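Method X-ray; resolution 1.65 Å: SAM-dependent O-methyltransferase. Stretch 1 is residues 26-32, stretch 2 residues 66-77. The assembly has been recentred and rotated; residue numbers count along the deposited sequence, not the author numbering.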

ATOM      1  N   VAL A  26      27.308   4.067  21.880  1.00 28.95           N
ATOM      2  CA  VAL A  26      27.625   3.027  20.916  1.00 30.07           C
ATOM      3  C   VAL A  26      26.406   2.164  20.722  1.00 29.49           C
ATOM      4  O   VAL A  26      25.540   2.057  21.612  1.00 29.53           O
ATOM      5  CB  VAL A  26      28.775   2.095  21.390  1.00 30.39           C
ATOM      6  CG1 VAL A  26      30.055   2.853  21.436  1.00 33.60           C
ATOM      7  CG2 VAL A  26      28.458   1.498  22.714  1.00 32.02           C
ATOM      8  N   LEU A  27      26.381   1.503  19.592  1.00 27.99           N
ATOM      9  CA  LEU A  27      25.354   0.558  19.280  1.00 28.76           C
ATOM     10  C   LEU A  27      26.022  -0.785  19.069  1.00 28.49           C
ATOM     11  O   LEU A  27      26.881  -0.916  18.190  1.00 28.85           O
ATOM     12  CB  LEU A  27      24.641   0.981  18.009  1.00 28.40           C
ATOM     13  CG  LEU A  27      23.590   0.023  17.485  1.00 33.15           C
ATOM     14  CD1 LEU A  27      22.491  -0.151  18.476  1.00 37.49           C
ATOM     15  CD2 LEU A  27      23.055   0.568  16.206  1.00 35.90           C
ATOM     16  N   LEU A  28      25.664  -1.773  19.886  1.00 27.26           N
ATOM     17  CA  LEU A  28      26.211  -3.113  19.749  1.00 27.69           C
ATOM     18  C   LEU A  28      25.188  -4.010  19.034  1.00 29.22           C
ATOM     19  O   LEU A  28      24.056  -4.164  19.514  1.00 29.32           O
ATOM     20  CB  LEU A  28      26.558  -3.695  21.117  1.00 27.75           C
ATOM     21  CG  LEU A  28      27.437  -2.778  21.968  1.00 28.91           C
ATOM     22  CD1 LEU A  28      27.692  -3.355  23.348  1.00 31.06           C
ATOM     23  CD2 LEU A  28      28.766  -2.484  21.254  1.00 30.32           C
ATOM     24  N   SER A  29      25.585  -4.597  17.909  1.00 29.44           N
ATOM     25  CA  SER A  29      24.645  -5.295  17.034  1.00 30.31           C
ATOM     26  C   SER A  29      25.026  -6.771  16.904  1.00 31.33           C
ATOM     27  O   SER A  29      26.152  -7.085  16.543  1.00 29.95           O
ATOM     28  CB  SER A  29      24.644  -4.607  15.676  1.00 30.42           C
ATOM     29  OG  SER A  29      23.719  -5.213  14.802  1.00 31.34           O
ATOM     30  N   PHE A  30      24.082  -7.679  17.180  1.00 33.62           N
ATOM     31  CA  PHE A  30      24.357  -9.118  17.227  1.00 35.25           C
ATOM     32  C   PHE A  30      23.713  -9.933  16.088  1.00 38.25           C
ATOM     33  O   PHE A  30      22.806  -9.455  15.424  1.00 37.99           O
ATOM     34  CB  PHE A  30      23.968  -9.634  18.620  1.00 35.48           C
ATOM     35  CG  PHE A  30      24.911  -9.155  19.687  1.00 33.92           C
ATOM     36  CD1 PHE A  30      24.713  -7.928  20.302  1.00 34.28           C
ATOM     37  CD2 PHE A  30      26.036  -9.895  20.019  1.00 34.16           C
ATOM     38  CE1 PHE A  30      25.620  -7.454  21.237  1.00 35.13           C
ATOM     39  CE2 PHE A  30      26.941  -9.422  20.942  1.00 32.50           C
ATOM     40  CZ  PHE A  30      26.719  -8.194  21.552  1.00 32.63           C
ATOM     41  N   GLU A  31      24.205 -11.164  15.886  1.00 42.11           N
ATOM     42  CA  GLU A  31      23.742 -12.060  14.800  1.00 45.02           C
ATOM     43  C   GLU A  31      22.223 -12.272  14.769  1.00 46.05           C
ATOM     44  O   GLU A  31      21.630 -12.333  13.683  1.00 47.74           O
ATOM     45  CB  GLU A  31      24.436 -13.433  14.865  1.00 46.12           C
ATOM     46  CG  GLU A  31      25.953 -13.435  14.629  1.00 49.55           C
ATOM     47  CD  GLU A  31      26.586 -14.818  14.788  1.00 54.50           C
ATOM     48  OE1 GLU A  31      26.098 -15.629  15.623  1.00 58.91           O
ATOM     49  OE2 GLU A  31      27.591 -15.108  14.092  1.00 57.68           O
ATOM     50  N   ASP A  32      21.588 -12.366  15.939  1.00 46.67           N
ATOM     51  CA  ASP A  32      20.123 -12.554  16.018  1.00 46.61           C
ATOM     52  C   ASP A  32      19.371 -11.227  15.886  1.00 47.04           C
ATOM     53  O   ASP A  32      18.174 -11.128  16.218  1.00 47.72           O
ATOM     54  CB  ASP A  32      19.736 -13.281  17.324  1.00 46.67           C
ATOM     55  CG  ASP A  32      19.873 -12.402  18.556  1.00 46.87           C
ATOM     56  OD1 ASP A  32      20.521 -11.338  18.470  1.00 45.23           O
ATOM     57  OD2 ASP A  32      19.367 -12.688  19.659  1.00 45.87           O
ATOM     58  N   ILE A  66      34.549  -6.423  16.006  1.00 27.12           N
ATOM     59  CA  ILE A  66      33.844  -7.451  16.760  1.00 29.00           C
ATOM     60  C   ILE A  66      34.013  -7.285  18.268  1.00 29.92           C
ATOM     61  O   ILE A  66      35.106  -6.968  18.779  1.00 29.73           O
ATOM     62  CB  ILE A  66      34.361  -8.846  16.320  1.00 29.37           C
ATOM     63  CG1 ILE A  66      33.861  -9.132  14.900  1.00 30.85           C
ATOM     64  CG2 ILE A  66      33.936  -9.925  17.303  1.00 31.74           C
ATOM     65  CD1 ILE A  66      34.541 -10.282  14.194  1.00 31.94           C
ATOM     66  N   ILE A  67      32.927  -7.569  18.973  1.00 30.65           N
ATOM     67  CA  ILE A  67      32.932  -7.718  20.418  1.00 32.25           C
ATOM     68  C   ILE A  67      32.191  -9.027  20.712  1.00 33.09           C
ATOM     69  O   ILE A  67      31.161  -9.307  20.109  1.00 32.70           O
ATOM     70  CB  ILE A  67      32.278  -6.476  21.106  1.00 33.07           C
ATOM     71  CG1 ILE A  67      32.308  -6.579  22.637  1.00 35.53           C
ATOM     72  CG2 ILE A  67      30.848  -6.284  20.668  1.00 34.33           C
ATOM     73  CD1 ILE A  67      33.657  -6.416  23.237  1.00 37.90           C
ATOM     74  N   ARG A  68      32.753  -9.833  21.613  1.00 34.69           N
ATOM     75  CA  ARG A  68      32.152 -11.095  22.033  1.00 36.26           C
ATOM     76  C   ARG A  68      31.572 -10.965  23.440  1.00 36.19           C
ATOM     77  O   ARG A  68      32.147 -10.299  24.311  1.00 35.49           O
ATOM     78  CB  ARG A  68      33.207 -12.200  22.071  1.00 36.91           C
ATOM     79  CG  ARG A  68      33.802 -12.562  20.719  1.00 39.91           C
ATOM     80  CD  ARG A  68      33.205 -13.810  20.113  1.00 43.48           C
ATOM     81  NE  ARG A  68      33.696 -14.047  18.759  1.00 45.33           N
ATOM     82  CZ  ARG A  68      33.116 -14.872  17.893  1.00 47.34           C
ATOM     83  NH1 ARG A  68      32.039 -15.575  18.237  1.00 47.89           N
ATOM     84  NH2 ARG A  68      33.619 -15.000  16.671  1.00 48.90           N
ATOM     85  N   THR A  69      30.443 -11.627  23.666  1.00 36.23           N
ATOM     86  CA  THR A  69      29.873 -11.696  25.004  1.00 35.85           C
ATOM     87  C   THR A  69      30.609 -12.797  25.737  1.00 36.30           C
ATOM     88  O   THR A  69      31.327 -13.591  25.126  1.00 36.08           O
ATOM     89  CB  THR A  69      28.383 -12.047  24.984  1.00 35.70           C
ATOM     90  OG1 THR A  69      28.211 -13.407  24.556  1.00 35.17           O
ATOM     91  CG2 THR A  69      27.615 -11.188  23.959  1.00 35.72           C
ATOM     92  N   SER A  70      30.403 -12.846  27.044  1.00 36.99           N
ATOM     93  CA  SER A  70      30.931 -13.941  27.870  1.00 37.70           C
ATOM     94  C   SER A  70      30.545 -15.341  27.353  1.00 39.10           C
ATOM     95  O   SER A  70      31.279 -16.314  27.587  1.00 39.99           O
ATOM     96  CB  SER A  70      30.441 -13.782  29.308  1.00 37.45           C
ATOM     97  OG  SER A  70      29.031 -13.694  29.342  1.00 36.14           O
ATOM     98  N   ALA A  71      29.396 -15.447  26.684  1.00 40.10           N
ATOM     99  CA  ALA A  71      28.929 -16.724  26.143  1.00 40.94           C
ATOM    100  C   ALA A  71      29.409 -16.988  24.717  1.00 41.69           C
ATOM    101  O   ALA A  71      28.911 -17.917  24.063  1.00 42.79           O
ATOM    102  CB  ALA A  71      27.410 -16.789  26.193  1.00 41.11           C
ATOM    103  N   GLY A  72      30.339 -16.158  24.223  1.00 41.59           N
ATOM    104  CA  GLY A  72      30.978 -16.356  22.920  1.00 40.71           C
ATOM    105  C   GLY A  72      30.207 -15.826  21.723  1.00 39.97           C
ATOM    106  O   GLY A  72      30.651 -15.997  20.593  1.00 39.89           O
ATOM    107  N   LYS A  73      29.060 -15.193  21.966  1.00 38.84           N
ATOM    108  CA  LYS A  73      28.212 -14.672  20.898  1.00 38.39           C
ATOM    109  C   LYS A  73      28.897 -13.462  20.253  1.00 37.33           C
ATOM    110  O   LYS A  73      29.460 -12.628  20.944  1.00 36.64           O
ATOM    111  CB  LYS A  73      26.849 -14.254  21.451  1.00 38.88           C
ATOM    112  CG  LYS A  73      26.033 -15.395  22.083  1.00 40.77           C
ATOM    113  CD  LYS A  73      25.170 -16.107  21.049  1.00 43.95           C
ATOM    114  N   LYS A  74      28.834 -13.380  18.931  1.00 36.42           N
ATOM    115  CA  LYS A  74      29.550 -12.355  18.170  1.00 35.59           C
ATOM    116  C   LYS A  74      28.648 -11.149  17.905  1.00 33.74           C
ATOM    117  O   LYS A  74      27.565 -11.278  17.306  1.00 33.05           O
ATOM    118  CB  LYS A  74      30.032 -12.939  16.825  1.00 36.30           C
ATOM    119  CG  LYS A  74      30.936 -12.001  16.003  1.00 39.25           C
ATOM    120  CD  LYS A  74      31.296 -12.590  14.626  1.00 42.56           C
ATOM    121  CE  LYS A  74      30.114 -12.529  13.674  1.00 44.65           C
ATOM    122  NZ  LYS A  74      30.424 -13.051  12.327  1.00 48.83           N
ATOM    123  N   GLY A  75      29.106  -9.974  18.323  1.00 31.30           N
ATOM    124  CA  GLY A  75      28.449  -8.726  17.960  1.00 30.28           C
ATOM    125  C   GLY A  75      29.423  -7.763  17.329  1.00 28.94           C
ATOM    126  O   GLY A  75      30.619  -8.016  17.290  1.00 28.39           O
ATOM    127  N   TYR A  76      28.899  -6.649  16.842  1.00 26.66           N
ATOM    128  CA  TYR A  76      29.706  -5.601  16.232  1.00 25.44           C
ATOM    129  C   TYR A  76      29.453  -4.255  16.898  1.00 24.77           C
ATOM    130  O   TYR A  76      28.322  -3.920  17.239  1.00 25.45           O
ATOM    131  CB  TYR A  76      29.348  -5.515  14.752  1.00 25.22           C
ATOM    132  CG  TYR A  76      29.861  -6.686  13.982  1.00 26.88           C
ATOM    133  CD1 TYR A  76      29.049  -7.785  13.730  1.00 28.57           C
ATOM    134  CD2 TYR A  76      31.159  -6.693  13.490  1.00 27.23           C
ATOM    135  CE1 TYR A  76      29.530  -8.860  12.993  1.00 30.27           C
ATOM    136  CE2 TYR A  76      31.651  -7.764  12.771  1.00 29.68           C
ATOM    137  CZ  TYR A  76      30.827  -8.848  12.527  1.00 29.43           C
ATOM    138  OH  TYR A  76      31.323  -9.904  11.796  1.00 31.07           O
ATOM    139  N   ILE A  77      30.510  -3.446  17.020  1.00 23.87           N
ATOM    140  CA  ILE A  77      30.420  -2.097  17.603  1.00 23.63           C
ATOM    141  C   ILE A  77      30.144  -1.124  16.487  1.00 24.00           C
ATOM    142  O   ILE A  77      30.862  -1.106  15.462  1.00 24.45           O
ATOM    143  CB  ILE A  77      31.780  -1.726  18.270  1.00 23.53           C
ATOM    144  CG1 ILE A  77      32.138  -2.708  19.390  1.00 24.55           C
ATOM    145  CG2 ILE A  77      31.751  -0.294  18.797  1.00 24.79           C
ATOM    146  CD1 ILE A  77      33.658  -2.789  19.666  1.00 26.12           C
TER
HETATM  147  O   HOH W   1      25.318 -12.876  17.931  1.00 49.07           O

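What joins the two backbones? Strand 26-30 runs antiparallel to strand 74-77, and the pairing rests on one hydrogen-bonded couple: Ser 29 N donates to Tyr 76 O at 2.9 Å, and Tyr 76 N donates to Ser 29 O at 2.8 Å. On one side of this couple, Leu 28 CA lies 3.4 Å from Tyr 76 O in a CA-H...O contact. Where the strand ends, a water takes over: it accepts from Glu 31 N at 2.9 Å and donates to Lys 74 O at 2.8 Å.

Why does Phe 30 sit opposite a glycine? With chi1 at -71° (m) and chi2 at 86°, the phenylalanine ring lies across the neighbouring strand, and Gly 75 CA stands over one of its faces, 3.7 Å from the ring centroid, in a CH-pi contact. The backbones come close here, with Phe 30 CA and Gly 75 CA 4.2 Å apart. A CB on residue 75 would fall 2.4 Å from Phe 30 CE2, a clash, so the absence of a side chain is what makes room for the ring. Phe 30 CE2 reaches Thr 69 CG2 at 3.6 Å. The p rotamer of Thr 69 presents that methyl while its OG1 accepts from Lys 73 N at 3.3 Å, so one small side chain both packs against the ring and braces the loop.

How do the aliphatic side chains fill the same face of the sheet? Leu 28 and Ile 77 form a non-hydrogen-bonded pair on the Phe 30 face. The m, t conformation of Leu 28 brings its end closer to the other stretch, placing Leu 28 CD2 3.9 Å from Ile 77 CG1 and 4.4 Å from Ile 67 CG2. Ile 77, also m, t, brings its CG2 within 4.4 Å of Val 26 CG1 and of Leu 28 CD2. All four residues are buried, and their branched hydrocarbon side chains suit a setting that asks for shape rather than polarity.

What happens where the contact meets solvent? Glu 31 is exposed, and its CB points sideways, but chi1 m and chi2 t carry the carboxylate nearer to Lys 74. The lysine is extended through chi1 and chi2, turns at chi3 (74°, p), and extends again at chi4. Glu 31 OE2 and Lys 74 NZ form a long salt bridge at 3.9 Å, while Lys 74 NZ also makes a weak hydrogen bond to Tyr 76 OH at 3.3 Å.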